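Local coordinates for protein translation initiation inhibitor (Streptococcus pyogenes, PDB 2EWC) that is of unknown function but, as a member of the highly conserved YjgF family, is a putative translation initiation inhibitor, at residues Asp8-Glu11 / Asp12-His15; Phe46-Met49 / Glu50-Ala54. All coordinates share one frame; numbering follows the deposited sequence.

Contact 1 (Asp8-Glu11 / Asp12-His15); sequences DVNE and DRGH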
ATOM      1  N   ASP B   8      -9.789 -48.675 -18.466  1.00 35.57           N
ATOM      2  CA  ASP B   8      -9.254 -49.031 -17.151  1.00 36.51           C
ATOM      3  C   ASP B   8     -10.329 -48.937 -16.044  1.00 36.81           C
ATOM      4  O   ASP B   8     -10.117 -48.316 -14.989  1.00 36.86           O
ATOM      5  CB  ASP B   8      -8.072 -48.102 -16.824  1.00 36.58           C
ATOM      6  CG  ASP B   8      -7.231 -48.605 -15.668  1.00 38.35           C
ATOM      7  OD1 ASP B   8      -7.202 -49.846 -15.467  1.00 39.88           O
ATOM      8  OD2 ASP B   8      -6.604 -47.760 -14.971  1.00 37.61           O
ATOM      9  N   VAL B   9     -11.490 -49.530 -16.305  1.00 36.82           N
ATOM     10  CA  VAL B   9     -12.626 -49.492 -15.395  1.00 36.59           C
ATOM     11  C   VAL B   9     -12.385 -50.389 -14.190  1.00 37.21           C
ATOM     12  O   VAL B   9     -11.940 -51.524 -14.331  1.00 37.33           O
ATOM     13  CB  VAL B   9     -13.911 -49.910 -16.111  1.00 36.22           C
ATOM     14  CG1 VAL B   9     -15.052 -50.078 -15.135  1.00 36.67           C
ATOM     15  CG2 VAL B   9     -14.275 -48.874 -17.156  1.00 36.17           C
ATOM     16  N   ASN B  10     -12.660 -49.861 -12.999  1.00 37.91           N
ATOM     17  CA  ASN B  10     -12.543 -50.632 -11.767  1.00 38.27           C
ATOM     18  C   ASN B  10     -13.931 -50.946 -11.225  1.00 38.38           C
ATOM     19  O   ASN B  10     -14.583 -50.096 -10.639  1.00 37.95           O
ATOM     20  CB  ASN B  10     -11.663 -49.889 -10.738  1.00 37.95           C
ATOM     21  CG  ASN B  10     -11.353 -50.734  -9.498  1.00 38.13           C
ATOM     22  OD1 ASN B  10     -12.168 -51.528  -9.064  1.00 37.55           O
ATOM     23  ND2 ASN B  10     -10.178 -50.529  -8.911  1.00 37.42           N
ATOM     24  N   GLU B  11     -14.365 -52.185 -11.435  1.00 39.27           N
ATOM     25  CA  GLU B  11     -15.716 -52.637 -11.086  1.00 40.46           C
ATOM     26  C   GLU B  11     -16.025 -52.605  -9.585  1.00 40.33           C
ATOM     27  O   GLU B  11     -17.139 -52.292  -9.196  1.00 40.30           O
ATOM     28  CB  GLU B  11     -15.989 -54.052 -11.657  1.00 41.05           C
ATOM     29  CG  GLU B  11     -15.912 -54.172 -13.208  1.00 43.96           C
ATOM     30  CD  GLU B  11     -16.980 -53.354 -13.953  1.00 48.27           C
ATOM     31  OE1 GLU B  11     -17.883 -52.791 -13.284  1.00 51.04           O
ATOM     32  OE2 GLU B  11     -16.916 -53.270 -15.210  1.00 48.52           O
ATOM     33  N   ASP B  12     -15.041 -52.945  -8.757  1.00 40.93           N
ATOM     34  CA  ASP B  12     -15.209 -52.965  -7.294  1.00 41.85           C
ATOM     35  C   ASP B  12     -15.333 -51.586  -6.663  1.00 41.49           C
ATOM     36  O   ASP B  12     -16.085 -51.406  -5.701  1.00 41.85           O
ATOM     37  CB  ASP B  12     -14.032 -53.683  -6.618  1.00 42.53           C
ATOM     38  CG  ASP B  12     -13.637 -54.960  -7.331  1.00 45.39           C
ATOM     39  OD1 ASP B  12     -12.418 -55.237  -7.380  1.00 49.17           O
ATOM     40  OD2 ASP B  12     -14.530 -55.679  -7.853  1.00 48.14           O
ATOM     41  N   ARG B  13     -14.575 -50.619  -7.174  1.00 40.82           N
ATOM     42  CA  ARG B  13     -14.596 -49.275  -6.593  1.00 40.14           C
ATOM     43  C   ARG B  13     -15.678 -48.393  -7.239  1.00 38.70           C
ATOM     44  O   ARG B  13     -16.109 -47.402  -6.652  1.00 38.47           O
ATOM     45  CB  ARG B  13     -13.221 -48.594  -6.684  1.00 40.72           C
ATOM     46  CG  ARG B  13     -11.973 -49.460  -6.352  1.00 44.53           C
ATOM     47  CD  ARG B  13     -12.044 -50.262  -5.035  1.00 51.24           C
ATOM     48  NE  ARG B  13     -12.498 -49.466  -3.897  1.00 55.39           N
ATOM     49  CZ  ARG B  13     -11.850 -48.408  -3.409  1.00 60.65           C
ATOM     50  NH1 ARG B  13     -10.711 -47.995  -3.969  1.00 62.51           N
ATOM     51  NH2 ARG B  13     -12.349 -47.743  -2.363  1.00 62.75           N
ATOM     52  N   GLY B  14     -16.143 -48.770  -8.427  1.00 37.07           N
ATOM     53  CA  GLY B  14     -17.132 -47.958  -9.141  1.00 34.65           C
ATOM     54  C   GLY B  14     -16.526 -46.683  -9.710  1.00 33.35           C
ATOM     55  O   GLY B  14     -17.087 -45.604  -9.544  1.00 32.78           O
ATOM     56  N   HIS B  15     -15.375 -46.801 -10.370  1.00 32.70           N
ATOM     57  CA  HIS B  15     -14.755 -45.663 -11.055  1.00 31.90           C
ATOM     58  C   HIS B  15     -14.119 -46.082 -12.380  1.00 31.84           C
ATOM     59  O   HIS B  15     -13.851 -47.268 -12.604  1.00 31.79           O
ATOM     60  CB  HIS B  15     -13.752 -44.925 -10.147  1.00 32.54           C
ATOM     61  CG  HIS B  15     -12.512 -45.707  -9.802  1.00 33.19           C
ATOM     62  ND1 HIS B  15     -12.056 -45.843  -8.503  1.00 34.45           N
ATOM     63  CD2 HIS B  15     -11.603 -46.341 -10.584  1.00 33.76           C
ATOM     64  CE1 HIS B  15     -10.930 -46.542  -8.505  1.00 33.75           C
ATOM     65  NE2 HIS B  15     -10.638 -46.862  -9.754  1.00 33.28           N
TER
HETATM   66  O   HOH W   1      -8.781 -48.231 -12.090  1.00 47.48           O
HETATM   67  O   HOH W   2     -10.729 -53.991  -8.777  1.00 55.71           O

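Contact 2 (Phe46-Met49 / Glu50-Ala54); sequences FDEM and ERRLA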
ATOM      1  N   PHE B  46       2.686 -40.922 -10.768  1.00 30.90           N
ATOM      2  CA  PHE B  46       2.917 -40.448 -12.126  1.00 31.53           C
ATOM      3  C   PHE B  46       3.120 -41.614 -13.114  1.00 31.77           C
ATOM      4  O   PHE B  46       2.805 -41.470 -14.302  1.00 31.50           O
ATOM      5  CB  PHE B  46       4.116 -39.497 -12.194  1.00 31.81           C
ATOM      6  CG  PHE B  46       3.864 -38.121 -11.603  1.00 33.89           C
ATOM      7  CD1 PHE B  46       2.627 -37.504 -11.705  1.00 33.97           C
ATOM      8  CD2 PHE B  46       4.906 -37.415 -11.005  1.00 36.87           C
ATOM      9  CE1 PHE B  46       2.414 -36.219 -11.182  1.00 36.26           C
ATOM     10  CE2 PHE B  46       4.698 -36.127 -10.485  1.00 37.62           C
ATOM     11  CZ  PHE B  46       3.451 -35.537 -10.575  1.00 35.67           C
ATOM     12  N   ASP B  47       3.660 -42.741 -12.629  1.00 31.61           N
ATOM     13  CA  ASP B  47       3.742 -43.970 -13.434  1.00 31.98           C
ATOM     14  C   ASP B  47       2.332 -44.464 -13.800  1.00 32.38           C
ATOM     15  O   ASP B  47       2.116 -44.883 -14.951  1.00 32.81           O
ATOM     16  CB  ASP B  47       4.467 -45.099 -12.700  1.00 31.95           C
ATOM     17  CG  ASP B  47       5.978 -44.864 -12.530  1.00 32.90           C
ATOM     18  OD1 ASP B  47       6.578 -43.999 -13.223  1.00 32.08           O
ATOM     19  OD2 ASP B  47       6.581 -45.600 -11.696  1.00 33.22           O
ATOM     20  N   GLU B  48       1.387 -44.444 -12.847  1.00 32.47           N
ATOM     21  CA  GLU B  48      -0.005 -44.804 -13.161  1.00 33.83           C
ATOM     22  C   GLU B  48      -0.613 -43.831 -14.173  1.00 32.42           C
ATOM     23  O   GLU B  48      -1.278 -44.267 -15.126  1.00 32.06           O
ATOM     24  CB  GLU B  48      -0.917 -44.893 -11.927  1.00 34.23           C
ATOM     25  CG  GLU B  48      -1.392 -46.334 -11.547  1.00 38.04           C
ATOM     26  CD  GLU B  48      -2.863 -46.411 -11.014  1.00 37.87           C
ATOM     27  OE1 GLU B  48      -3.303 -45.601 -10.120  1.00 41.95           O
ATOM     28  OE2 GLU B  48      -3.581 -47.332 -11.473  1.00 40.41           O
HETATM   29  N   MSE B  49      -0.374 -42.528 -13.968  1.00 31.20           N
HETATM   30  CA  MSE B  49      -0.863 -41.491 -14.874  1.00 30.59           C
HETATM   31  C   MSE B  49      -0.374 -41.765 -16.311  1.00 31.46           C
HETATM   32  O   MSE B  49      -1.176 -41.735 -17.253  1.00 30.31           O
HETATM   33  CB  MSE B  49      -0.456 -40.089 -14.397  1.00 30.44           C
HETATM   34  CG  MSE B  49      -0.954 -38.949 -15.275  1.00 30.77           C
HETATM   35 SE   MSE B  49      -0.668 -37.254 -14.653  1.00 28.82          SE
HETATM   36  CE  MSE B  49       1.089 -37.228 -14.456  1.00 36.51           C
ATOM     37  N   GLU B  50       0.928 -42.048 -16.461  1.00 31.96           N
ATOM     38  CA  GLU B  50       1.507 -42.409 -17.753  1.00 33.21           C
ATOM     39  C   GLU B  50       0.909 -43.699 -18.322  1.00 32.27           C
ATOM     40  O   GLU B  50       0.667 -43.787 -19.536  1.00 32.12           O
ATOM     41  CB  GLU B  50       3.034 -42.561 -17.664  1.00 33.26           C
ATOM     42  CG  GLU B  50       3.765 -41.249 -17.445  1.00 36.20           C
ATOM     43  CD  GLU B  50       5.269 -41.372 -17.577  1.00 36.86           C
ATOM     44  OE1 GLU B  50       5.876 -42.248 -16.901  1.00 41.85           O
ATOM     45  OE2 GLU B  50       5.848 -40.585 -18.374  1.00 42.19           O
ATOM     46  N   ARG B  51       0.728 -44.702 -17.458  1.00 31.58           N
ATOM     47  CA  ARG B  51       0.133 -45.974 -17.863  1.00 31.48           C
ATOM     48  C   ARG B  51      -1.237 -45.723 -18.452  1.00 30.66           C
ATOM     49  O   ARG B  51      -1.556 -46.237 -19.509  1.00 30.94           O
ATOM     50  CB  ARG B  51      -0.008 -46.949 -16.685  1.00 31.13           C
ATOM     51  CG  ARG B  51      -0.616 -48.306 -17.101  1.00 32.57           C
ATOM     52  CD  ARG B  51      -0.835 -49.288 -15.944  1.00 33.16           C
ATOM     53  NE  ARG B  51      -1.858 -48.811 -15.025  1.00 34.90           N
ATOM     54  CZ  ARG B  51      -3.175 -48.949 -15.184  1.00 36.96           C
ATOM     55  NH1 ARG B  51      -3.679 -49.581 -16.238  1.00 36.34           N
ATOM     56  NH2 ARG B  51      -4.001 -48.437 -14.263  1.00 36.61           N
ATOM     57  N   ARG B  52      -2.054 -44.938 -17.758  1.00 30.27           N
ATOM     58  CA  ARG B  52      -3.420 -44.720 -18.215  1.00 30.32           C
ATOM     59  C   ARG B  52      -3.441 -43.911 -19.506  1.00 29.67           C
ATOM     60  O   ARG B  52      -4.170 -44.247 -20.421  1.00 30.56           O
ATOM     61  CB  ARG B  52      -4.267 -44.079 -17.123  1.00 30.45           C
ATOM     62  CG  ARG B  52      -4.831 -45.096 -16.127  1.00 30.68           C
ATOM     63  CD  ARG B  52      -5.207 -44.392 -14.823  1.00 32.08           C
ATOM     64  NE  ARG B  52      -5.902 -45.276 -13.887  1.00 31.52           N
ATOM     65  CZ  ARG B  52      -6.249 -44.935 -12.642  1.00 34.88           C
ATOM     66  NH1 ARG B  52      -5.950 -43.728 -12.156  1.00 31.09           N
ATOM     67  NH2 ARG B  52      -6.898 -45.815 -11.875  1.00 34.30           N
ATOM     68  N   LEU B  53      -2.617 -42.877 -19.574  1.00 28.59           N
ATOM     69  CA  LEU B  53      -2.489 -42.063 -20.760  1.00 28.88           C
ATOM     70  C   LEU B  53      -2.027 -42.874 -21.986  1.00 29.51           C
ATOM     71  O   LEU B  53      -2.453 -42.593 -23.118  1.00 28.90           O
ATOM     72  CB  LEU B  53      -1.548 -40.875 -20.494  1.00 28.22           C
ATOM     73  CG  LEU B  53      -2.076 -39.765 -19.582  1.00 27.20           C
ATOM     74  CD1 LEU B  53      -0.961 -38.781 -19.247  1.00 26.20           C
ATOM     75  CD2 LEU B  53      -3.247 -39.050 -20.248  1.00 27.62           C
ATOM     76  N   ALA B  54      -1.160 -43.860 -21.757  1.00 29.87           N
ATOM     77  CA  ALA B  54      -0.699 -44.730 -22.827  1.00 31.29           C
ATOM     78  C   ALA B  54      -1.825 -45.583 -23.454  1.00 31.94           C
ATOM     79  O   ALA B  54      -1.713 -46.014 -24.595  1.00 32.02           O
ATOM     80  CB  ALA B  54       0.471 -45.625 -22.353  1.00 31.63           C
TER
HETATM   81  O   HOH W   3      -6.521 -45.333  -8.831  1.00 41.99           O

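Contact 1 (Asp8-Glu11 / Asp12-His15)
Asp12 meets Asn10 through its backbone: its N sits 3.2 Å from Asn10 OD1 in a weak, bent hydrogen bond. A water reaches the same OD1 and also Asp12 OD1, so the amide oxygen of Asn10 is tied to the next turn of chain by more than one route. Arg13 N makes the straighter bond to Asn10 OD1, 3.2 Å long with an N-H...O angle of 157°, coming from above the carbonyl plane of the amide. With CG anti to the backbone N (chi1 -172°), Asn10 lays its amide beside the Arg13 chain, and Arg13 CG touches Asn10 ND2 at 3.3 Å. The guanidinium turns outward, where NH2 forms a salt bridge with Glu80 of a second subunit. Gly14, at positive phi, and His15 both face Asn10, a G1 beta bulge in the hairpin that joins strands 5-10 and 15-21; Gly14 N and His15 N each give Asn10 O a weak bond. His15 closes the antiparallel hydrogen-bonded pair, its O accepting a nearly straight bond from Asn10 N at 2.9 Å. With CG between the backbone N and the carbonyl carbon, the His15 ring brings NE2 to 3.3 Å from Asn10 CB, ring and amide planes 70° apart. A water in the ring plane spans His15 NE2 and Asp8 O, while Tyr29 of strand 24-30 meets the ring at a steep angle.

Contact 2 (Phe46-Met49 / Glu50-Ala54)
Glu48 OE2 is the oxygen shared by two arginines three and four residues further along, about one turn of the helix. Arg51 NH2 gives Glu48 OE2 a salt-bridging hydrogen bond of 3.0 Å (155°), reaching the anti side of the carboxylate from 29° out of its plane, while the oxygen lies close to the guanidinium plane. Arg52 holds it differently: Glu48 OE2 sits over one face of that guanidinium, 3.7 Å from Arg52 NH2, a long contact of charges alone. Both arginines also form salt bridges to Asp8 OD2. The Arg51 chain runs out with CG anti to the backbone N (chi1 -179°) and bends at chi3, which sets it alongside Glu48. A water accepts from Arg52 NH2 and donates weakly to Glu48 OE1, whose further partner is Val31 N. Beneath run the i to i+4 bonds of helix 38-54, the shortest between these segments being Arg52 N to Glu48 O at 2.8 Å. Met49, a selenomethionine, lies alongside Leu53, pointing the same way, with Met49 CG 4.0 Å from Leu53 CD1; both pack on Leu60, and Met49 reaches Met66 of strand 63-70. Asp47 OD1 and Glu50 OE1 stand 4.1 Å apart with their carboxylate planes only slightly inclined to each other. Arg86 of helix 76-87 bridges both, which probably offsets their repulsion; likewise, the two arginines around Glu48 would probably favour its negative form.

How the contacts relate
Contact 1 is a hairpin turn at the rim of the fold, about 16 Å from the centre of the chain and pressed against a second subunit, whereas contact 2 lies about 7 Å from that centre, on a helix that no other chain touches within these residues. The turn relies on backbone and amide hydrogen bonds helped by waters; the helix combines an apolar side with clustered charges. Asp8 joins them: its OD2 forms salt bridges of 2.8 Å with both Arg51 NH2 and Arg52 NE, linking the corner of the edge strand to helix 38-54. Both contacts also reach strand 24-30, through His15 and Arg13 in one and Glu48, Met49 and Arg52 in the other.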